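Long-range contacts in endo-polygalacturonase (PDB 1BHE), which hydrolyses the alpha-1,4-galacturonosyl linkages of polygalacturonic acid and takes part in the maceration and soft-rotting of plant tissue: residues A[152-157]-A[175-180]; A[344-349]-A[368-373]. All blocks are in the same frame, centred on the assembly; numbering follows the deposited sequence.

Interaction 1. Residues A[152-157]-A[175-180]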
ATOM      1  N   ARG A 152      -2.314  11.020   1.757  1.00  6.41           N
ATOM      2  CA  ARG A 152      -1.659   9.861   1.161  1.00  5.62           C
ATOM      3  C   ARG A 152      -0.579  10.336   0.191  1.00  6.04           C
ATOM      4  O   ARG A 152      -0.709  11.452  -0.333  1.00  6.11           O
ATOM      5  CB  ARG A 152      -2.666   8.998   0.392  1.00  5.82           C
ATOM      6  CG  ARG A 152      -3.618   8.264   1.337  1.00  6.89           C
ATOM      7  CD  ARG A 152      -4.718   7.558   0.551  1.00  7.79           C
ATOM      8  NE  ARG A 152      -5.537   6.719   1.432  1.00  8.94           N
ATOM      9  CZ  ARG A 152      -6.695   6.171   1.074  1.00  9.33           C
ATOM     10  NH1 ARG A 152      -7.191   6.359  -0.141  1.00  9.26           N
ATOM     11  NH2 ARG A 152      -7.359   5.433   1.957  1.00  9.42           N
ATOM     12  N   LEU A 153       0.460   9.543  -0.043  1.00  5.68           N
ATOM     13  CA  LEU A 153       1.514   9.965  -0.960  1.00  5.67           C
ATOM     14  C   LEU A 153       1.065   9.881  -2.418  1.00  4.40           C
ATOM     15  O   LEU A 153       1.163  10.838  -3.181  1.00  4.14           O
ATOM     16  CB  LEU A 153       2.771   9.123  -0.820  1.00  6.44           C
ATOM     17  CG  LEU A 153       3.898   9.497   0.117  1.00  8.38           C
ATOM     18  CD1 LEU A 153       5.152   8.716  -0.293  1.00  8.85           C
ATOM     19  CD2 LEU A 153       4.211  10.984   0.183  1.00  7.18           C
ATOM     20  N   ILE A 154       0.609   8.696  -2.825  1.00  4.09           N
ATOM     21  CA  ILE A 154       0.210   8.485  -4.221  1.00  4.09           C
ATOM     22  C   ILE A 154      -1.195   7.889  -4.231  1.00  3.10           C
ATOM     23  O   ILE A 154      -1.386   6.832  -3.636  1.00  4.23           O
ATOM     24  CB  ILE A 154       1.192   7.553  -4.948  1.00  4.23           C
ATOM     25  CG1 ILE A 154       2.557   8.229  -5.180  1.00  5.12           C
ATOM     26  CG2 ILE A 154       0.654   7.065  -6.288  1.00  4.10           C
ATOM     27  CD1 ILE A 154       3.655   7.219  -5.476  1.00  4.69           C
ATOM     28  N   GLN A 155      -2.128   8.558  -4.881  1.00  4.44           N
ATOM     29  CA  GLN A 155      -3.512   8.088  -4.973  1.00  4.77           C
ATOM     30  C   GLN A 155      -3.887   7.937  -6.441  1.00  4.32           C
ATOM     31  O   GLN A 155      -3.829   8.895  -7.210  1.00  4.35           O
ATOM     32  CB  GLN A 155      -4.433   9.100  -4.284  1.00  5.38           C
ATOM     33  CG  GLN A 155      -5.914   8.796  -4.432  1.00  7.94           C
ATOM     34  CD  GLN A 155      -6.397   7.682  -3.527  1.00  8.65           C
ATOM     35  OE1 GLN A 155      -6.011   7.557  -2.368  1.00  8.92           O
ATOM     36  NE2 GLN A 155      -7.278   6.841  -4.074  1.00  9.17           N
ATOM     37  N   ILE A 156      -4.210   6.725  -6.864  1.00  4.29           N
ATOM     38  CA  ILE A 156      -4.533   6.435  -8.256  1.00  4.47           C
ATOM     39  C   ILE A 156      -5.964   5.915  -8.374  1.00  5.13           C
ATOM     40  O   ILE A 156      -6.299   4.907  -7.757  1.00  4.55           O
ATOM     41  CB  ILE A 156      -3.556   5.405  -8.845  1.00  4.43           C
ATOM     42  CG1 ILE A 156      -2.091   5.823  -8.638  1.00  5.00           C
ATOM     43  CG2 ILE A 156      -3.839   5.198 -10.328  1.00  3.20           C
ATOM     44  CD1 ILE A 156      -1.144   4.642  -8.522  1.00  5.38           C
ATOM     45  N   ASN A 157      -6.809   6.614  -9.128  1.00  5.67           N
ATOM     46  CA  ASN A 157      -8.218   6.256  -9.240  1.00  6.68           C
ATOM     47  C   ASN A 157      -8.665   5.996 -10.671  1.00  5.72           C
ATOM     48  O   ASN A 157      -8.246   6.705 -11.584  1.00  5.11           O
ATOM     49  CB  ASN A 157      -9.095   7.416  -8.726  1.00  9.33           C
ATOM     50  CG  ASN A 157      -8.824   7.851  -7.309  1.00 11.36           C
ATOM     51  OD1 ASN A 157      -8.398   7.068  -6.471  1.00 14.14           O
ATOM     52  ND2 ASN A 157      -9.055   9.113  -6.988  1.00 13.85           N
ATOM     53  N   PHE A 175      -1.390   6.311   3.851  1.00  5.45           N
ATOM     54  CA  PHE A 175      -0.958   5.201   2.992  1.00  5.68           C
ATOM     55  C   PHE A 175       0.012   5.718   1.932  1.00  5.69           C
ATOM     56  O   PHE A 175      -0.141   6.849   1.479  1.00  5.91           O
ATOM     57  CB  PHE A 175      -2.171   4.531   2.350  1.00  6.08           C
ATOM     58  CG  PHE A 175      -3.155   3.896   3.296  1.00  7.13           C
ATOM     59  CD1 PHE A 175      -2.968   3.869   4.666  1.00  6.88           C
ATOM     60  CD2 PHE A 175      -4.296   3.295   2.774  1.00  7.03           C
ATOM     61  CE1 PHE A 175      -3.894   3.278   5.504  1.00  7.79           C
ATOM     62  CE2 PHE A 175      -5.221   2.693   3.607  1.00  8.16           C
ATOM     63  CZ  PHE A 175      -5.025   2.684   4.974  1.00  7.73           C
ATOM     64  N   HIS A 176       0.990   4.903   1.539  1.00  5.65           N
ATOM     65  CA  HIS A 176       1.966   5.323   0.542  1.00  5.61           C
ATOM     66  C   HIS A 176       1.390   5.302  -0.871  1.00  4.84           C
ATOM     67  O   HIS A 176       1.493   6.284  -1.608  1.00  4.41           O
ATOM     68  CB  HIS A 176       3.218   4.434   0.574  1.00  5.62           C
ATOM     69  CG  HIS A 176       4.049   4.567   1.814  1.00  5.57           C
ATOM     70  ND1 HIS A 176       3.651   4.080   3.036  1.00  5.90           N
ATOM     71  CD2 HIS A 176       5.270   5.125   2.002  1.00  6.19           C
ATOM     72  CE1 HIS A 176       4.591   4.335   3.938  1.00  6.84           C
ATOM     73  NE2 HIS A 176       5.585   4.970   3.344  1.00  6.49           N
ATOM     74  N   VAL A 177       0.877   4.142  -1.283  1.00  4.25           N
ATOM     75  CA  VAL A 177       0.344   3.959  -2.630  1.00  4.93           C
ATOM     76  C   VAL A 177      -1.017   3.265  -2.585  1.00  5.13           C
ATOM     77  O   VAL A 177      -1.184   2.205  -1.975  1.00  4.52           O
ATOM     78  CB  VAL A 177       1.253   3.105  -3.539  1.00  5.48           C
ATOM     79  CG1 VAL A 177       0.697   3.052  -4.964  1.00  5.79           C
ATOM     80  CG2 VAL A 177       2.695   3.583  -3.597  1.00  6.14           C
ATOM     81  N   VAL A 178      -2.000   3.860  -3.252  1.00  4.99           N
ATOM     82  CA  VAL A 178      -3.348   3.318  -3.341  1.00  5.46           C
ATOM     83  C   VAL A 178      -3.744   3.257  -4.820  1.00  5.23           C
ATOM     84  O   VAL A 178      -3.593   4.244  -5.535  1.00  5.51           O
ATOM     85  CB  VAL A 178      -4.394   4.160  -2.581  1.00  6.13           C
ATOM     86  CG1 VAL A 178      -5.813   3.670  -2.873  1.00  6.10           C
ATOM     87  CG2 VAL A 178      -4.147   4.149  -1.075  1.00  5.11           C
ATOM     88  N   PHE A 179      -4.211   2.098  -5.258  1.00  5.13           N
ATOM     89  CA  PHE A 179      -4.657   1.895  -6.633  1.00  4.99           C
ATOM     90  C   PHE A 179      -6.133   1.482  -6.567  1.00  5.05           C
ATOM     91  O   PHE A 179      -6.420   0.310  -6.285  1.00  5.29           O
ATOM     92  CB  PHE A 179      -3.829   0.821  -7.337  1.00  4.24           C
ATOM     93  CG  PHE A 179      -4.133   0.671  -8.803  1.00  4.38           C
ATOM     94  CD1 PHE A 179      -3.759   1.651  -9.709  1.00  4.57           C
ATOM     95  CD2 PHE A 179      -4.792  -0.453  -9.274  1.00  4.33           C
ATOM     96  CE1 PHE A 179      -4.042   1.517 -11.061  1.00  3.88           C
ATOM     97  CE2 PHE A 179      -5.072  -0.593 -10.619  1.00  3.87           C
ATOM     98  CZ  PHE A 179      -4.701   0.391 -11.516  1.00  3.38           C
ATOM     99  N   SER A 180      -7.036   2.434  -6.764  1.00  4.96           N
ATOM    100  CA  SER A 180      -8.457   2.199  -6.588  1.00  6.69           C
ATOM    101  C   SER A 180      -9.299   2.168  -7.854  1.00  6.16           C
ATOM    102  O   SER A 180      -9.189   3.028  -8.719  1.00  7.02           O
ATOM    103  CB  SER A 180      -9.086   3.332  -5.741  1.00  7.42           C
ATOM    104  OG  SER A 180      -8.495   3.368  -4.458  1.00 11.18           O
TER
HETATM  105  O   HOH W   1      -9.194   5.210  -2.340  1.00 17.67           O

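Interaction 2. Residues A[344-349]-A[368-373]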
ATOM      1  N   ASN A 344      -8.636 -18.455  12.680  1.00 23.53           N
ATOM      2  CA  ASN A 344      -9.957 -18.260  13.264  1.00 23.91           C
ATOM      3  C   ASN A 344     -11.040 -18.078  12.208  1.00 24.88           C
ATOM      4  O   ASN A 344     -11.063 -17.078  11.490  1.00 23.86           O
ATOM      5  CB  ASN A 344      -9.926 -17.050  14.198  1.00 24.05           C
ATOM      6  CG  ASN A 344     -11.206 -16.847  14.976  1.00 24.54           C
ATOM      7  OD1 ASN A 344     -12.205 -17.544  14.797  1.00 24.68           O
ATOM      8  ND2 ASN A 344     -11.185 -15.865  15.868  1.00 25.00           N
ATOM      9  N   GLY A 345     -11.968 -19.032  12.147  1.00 25.39           N
ATOM     10  CA  GLY A 345     -13.047 -19.004  11.182  1.00 27.02           C
ATOM     11  C   GLY A 345     -14.421 -18.748  11.772  1.00 28.54           C
ATOM     12  O   GLY A 345     -15.429 -19.157  11.193  1.00 28.05           O
ATOM     13  N   GLU A 346     -14.482 -18.043  12.897  1.00 30.41           N
ATOM     14  CA  GLU A 346     -15.760 -17.689  13.518  1.00 32.25           C
ATOM     15  C   GLU A 346     -16.616 -16.932  12.519  1.00 33.26           C
ATOM     16  O   GLU A 346     -16.101 -16.181  11.684  1.00 33.35           O
ATOM     17  CB  GLU A 346     -15.495 -16.848  14.766  1.00 32.59           C
ATOM     18  CG  GLU A 346     -16.688 -16.515  15.638  1.00 33.06           C
ATOM     19  CD  GLU A 346     -16.318 -15.645  16.827  1.00 33.43           C
ATOM     20  OE1 GLU A 346     -15.298 -15.926  17.493  1.00 33.80           O
ATOM     21  OE2 GLU A 346     -17.044 -14.671  17.115  1.00 33.30           O
ATOM     22  N   ASN A 347     -17.929 -17.133  12.508  1.00 34.51           N
ATOM     23  CA  ASN A 347     -18.834 -16.442  11.601  1.00 35.35           C
ATOM     24  C   ASN A 347     -18.871 -17.012  10.189  1.00 35.37           C
ATOM     25  O   ASN A 347     -19.710 -16.583   9.389  1.00 35.99           O
ATOM     26  CB  ASN A 347     -18.536 -14.939  11.545  1.00 36.04           C
ATOM     27  CG  ASN A 347     -18.939 -14.185  12.794  1.00 36.76           C
ATOM     28  OD1 ASN A 347     -19.912 -14.513  13.473  1.00 37.08           O
ATOM     29  ND2 ASN A 347     -18.175 -13.145  13.121  1.00 37.36           N
ATOM     30  N   ALA A 348     -18.028 -17.970   9.846  1.00 35.45           N
ATOM     31  CA  ALA A 348     -18.090 -18.670   8.571  1.00 35.19           C
ATOM     32  C   ALA A 348     -19.079 -19.826   8.718  1.00 35.32           C
ATOM     33  O   ALA A 348     -18.992 -20.574   9.695  1.00 35.00           O
ATOM     34  CB  ALA A 348     -16.728 -19.205   8.168  1.00 34.85           C
ATOM     35  N   LYS A 349     -19.999 -19.971   7.777  1.00 35.42           N
ATOM     36  CA  LYS A 349     -21.000 -21.031   7.838  1.00 35.39           C
ATOM     37  C   LYS A 349     -20.380 -22.391   8.120  1.00 35.13           C
ATOM     38  O   LYS A 349     -20.795 -23.087   9.048  1.00 35.62           O
ATOM     39  CB  LYS A 349     -21.820 -21.068   6.547  1.00 35.65           C
ATOM     40  CG  LYS A 349     -22.592 -19.789   6.275  1.00 35.67           C
ATOM     41  CD  LYS A 349     -23.801 -19.650   7.183  1.00 35.90           C
ATOM     42  CE  LYS A 349     -23.980 -18.219   7.659  1.00 35.96           C
ATOM     43  NZ  LYS A 349     -25.053 -18.112   8.687  1.00 36.40           N
ATOM     44  N   GLN A 368      -3.265 -21.563  17.014  1.00 28.43           N
ATOM     45  CA  GLN A 368      -4.538 -21.278  17.667  1.00 28.09           C
ATOM     46  C   GLN A 368      -5.626 -21.445  16.605  1.00 27.84           C
ATOM     47  O   GLN A 368      -5.791 -20.594  15.731  1.00 27.39           O
ATOM     48  CB  GLN A 368      -4.581 -19.892  18.293  1.00 28.49           C
ATOM     49  CG  GLN A 368      -3.652 -19.702  19.478  1.00 29.24           C
ATOM     50  CD  GLN A 368      -3.532 -18.277  19.963  1.00 29.94           C
ATOM     51  OE1 GLN A 368      -4.165 -17.350  19.452  1.00 30.47           O
ATOM     52  NE2 GLN A 368      -2.707 -18.074  20.991  1.00 30.19           N
ATOM     53  N   ILE A 369      -6.300 -22.591  16.629  1.00 26.96           N
ATOM     54  CA  ILE A 369      -7.281 -22.937  15.612  1.00 26.39           C
ATOM     55  C   ILE A 369      -8.722 -22.943  16.097  1.00 26.48           C
ATOM     56  O   ILE A 369      -9.074 -23.528  17.124  1.00 26.27           O
ATOM     57  CB  ILE A 369      -6.949 -24.322  15.007  1.00 26.15           C
ATOM     58  CG1 ILE A 369      -5.536 -24.347  14.430  1.00 26.07           C
ATOM     59  CG2 ILE A 369      -7.962 -24.712  13.941  1.00 26.08           C
ATOM     60  CD1 ILE A 369      -4.959 -25.718  14.175  1.00 26.11           C
ATOM     61  N   LYS A 370      -9.591 -22.328  15.300  1.00 26.05           N
ATOM     62  CA  LYS A 370     -11.014 -22.255  15.581  1.00 26.52           C
ATOM     63  C   LYS A 370     -11.817 -22.279  14.282  1.00 26.95           C
ATOM     64  O   LYS A 370     -11.736 -21.372  13.453  1.00 25.40           O
ATOM     65  CB  LYS A 370     -11.351 -21.010  16.400  1.00 27.14           C
ATOM     66  CG  LYS A 370     -12.832 -20.744  16.590  1.00 28.24           C
ATOM     67  CD  LYS A 370     -13.135 -19.965  17.857  1.00 29.22           C
ATOM     68  CE  LYS A 370     -12.683 -18.518  17.772  1.00 30.07           C
ATOM     69  NZ  LYS A 370     -12.555 -17.888  19.116  1.00 30.61           N
ATOM     70  N   ASN A 371     -12.590 -23.346  14.097  1.00 27.07           N
ATOM     71  CA  ASN A 371     -13.418 -23.514  12.914  1.00 28.08           C
ATOM     72  C   ASN A 371     -12.654 -23.394  11.602  1.00 28.74           C
ATOM     73  O   ASN A 371     -13.061 -22.694  10.672  1.00 28.96           O
ATOM     74  CB  ASN A 371     -14.591 -22.522  12.950  1.00 28.02           C
ATOM     75  CG  ASN A 371     -15.711 -22.946  12.015  1.00 28.33           C
ATOM     76  OD1 ASN A 371     -15.884 -24.140  11.763  1.00 28.16           O
ATOM     77  ND2 ASN A 371     -16.442 -21.975  11.485  1.00 27.87           N
ATOM     78  N   VAL A 372     -11.554 -24.123  11.476  1.00 29.85           N
ATOM     79  CA  VAL A 372     -10.754 -24.174  10.261  1.00 31.54           C
ATOM     80  C   VAL A 372      -9.987 -25.497  10.228  1.00 32.65           C
ATOM     81  O   VAL A 372      -9.318 -25.863  11.191  1.00 32.24           O
ATOM     82  CB  VAL A 372      -9.778 -22.997  10.106  1.00 31.74           C
ATOM     83  CG1 VAL A 372      -9.046 -22.737  11.413  1.00 32.04           C
ATOM     84  CG2 VAL A 372      -8.755 -23.225   8.999  1.00 31.51           C
ATOM     85  N   ASN A 373     -10.081 -26.188   9.096  1.00 34.05           N
ATOM     86  CA  ASN A 373      -9.388 -27.459   8.934  1.00 35.60           C
ATOM     87  C   ASN A 373      -8.191 -27.322   8.004  1.00 36.47           C
ATOM     88  O   ASN A 373      -8.286 -26.784   6.901  1.00 36.36           O
ATOM     89  CB  ASN A 373     -10.353 -28.534   8.425  1.00 36.48           C
ATOM     90  CG  ASN A 373     -11.203 -29.076   9.560  1.00 37.17           C
ATOM     91  OD1 ASN A 373     -10.667 -29.623  10.529  1.00 37.78           O
ATOM     92  ND2 ASN A 373     -12.513 -28.916   9.441  1.00 37.38           N
TER
HETATM   93  O   HOH W   2     -18.902 -24.006  10.961  1.00 30.99           O

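Interaction 1. Residues A[152-157]-A[175-180]
Ile156 and Phe179 meet on the inner face of two neighbouring parallel strands in the right-handed beta-helix of this family 28 hydrolase. CG2 of Ile156 lies 3.6 Å from CD1 of Phe179. Ile154 and Val177 share this face, where Leu169 and Phe185 also pack. Strands 154-157 and 177-180 run 6° apart and pair residue for residue. Ile154 N donates to His176 O, and Ile154 O accepts from Val178 N. The pattern repeats at Ile156, with N donating to Val178 O and O accepting from Ser180 N.

Gln155, Val178, Asn157 and Ser180 line the other face, and Arg152 and Phe175 adjoin it just before the strands. The extended Arg152 chain runs beside Phe175, with guanidinium and ring planes 14° apart and NH2 3.8 Å from CD2 of Phe175. CG2 of Val178 sits over one guanidinium face, offset toward its rim. Arg152 NH1 gives a bond in the guanidinium plane to OE1 of Gln155 (2.8 Å). The Gln155 chain bends at chi2 (77°) and lies alongside Val178, with NE2 3.7 Å from its CG1. The Gln155 amide is held at both ends, since NE2 donates to OD1 of Asn157 at 2.7 Å. The side chain of Phe175 is about 6 Å from that of Asp223, the predicted proton donor. One water links this row to the second strand, accepting from Arg152 NH1 and Gln155 NE2 and lying 2.9 Å from Ser180 OG.

Interaction 2. Residues A[344-349]-A[368-373]
Gly345 O is gripped from opposite faces of its carbonyl plane, by ND2 of Asn371 across the contact and by Ala348 N within its own turn. Asn371 ND2 lies 3.0 Å from Gly345 O and stands well above the carbonyl plane, 57° out of it. The Ala348 bond closes a type II beta turn from Gly345 to Ala348. Asn371 has a backbone of positive phi (54°) at the break between strands 366-370 and 372-375. ND2 also makes a weak hydrogen bond to Ala348 O. A water donates to both OD1 of Asn371 and Lys349 O, adding a second link to the end of the turn.

Gly345 N donates to Lys370 O at 2.7 Å. The same carbonyl receives a CA-H...O contact, with Asn344 CA 3.6 Å from Lys370 O. Next to this bond the Asn344 and Lys370 side chains lie alongside each other, with CE of Lys370 3.2 Å from OD1 of Asn344. That OD1 of Asn344 accepts from Glu346 N, 3.0 Å away, forming an Asx turn. Lys370 NZ makes a long salt bridge of 3.7 Å to OE1 of Glu346. Thr312 OG1, on the previous coil, hydrogen-bonds to Asn344 O and Glu346 O. This is a turn between beta-helix strands, stacked on the corresponding bend of the next coil.

Both contacts join successive coils of the same parallel beta-helix. Interaction 1 pairs two full strands, 154-157 and 177-180, whereas interaction 2 lies where strands 340-344 and 366-370 end in turns. Interaction 1 closes before interaction 2 opens along the chain. Their centres are 33 Å apart and their nearest atoms about 22 Å, so they do not touch. Interaction 1 is buried near the centre of the molecule, close to the predicted proton donor Asp223 and the inferred active-site His251. Interaction 2 is partly buried near the C-terminal end of the helix, away from those sites. Successive coils thus pair through full strands near the active-site residues and through a turn near the C-terminal end.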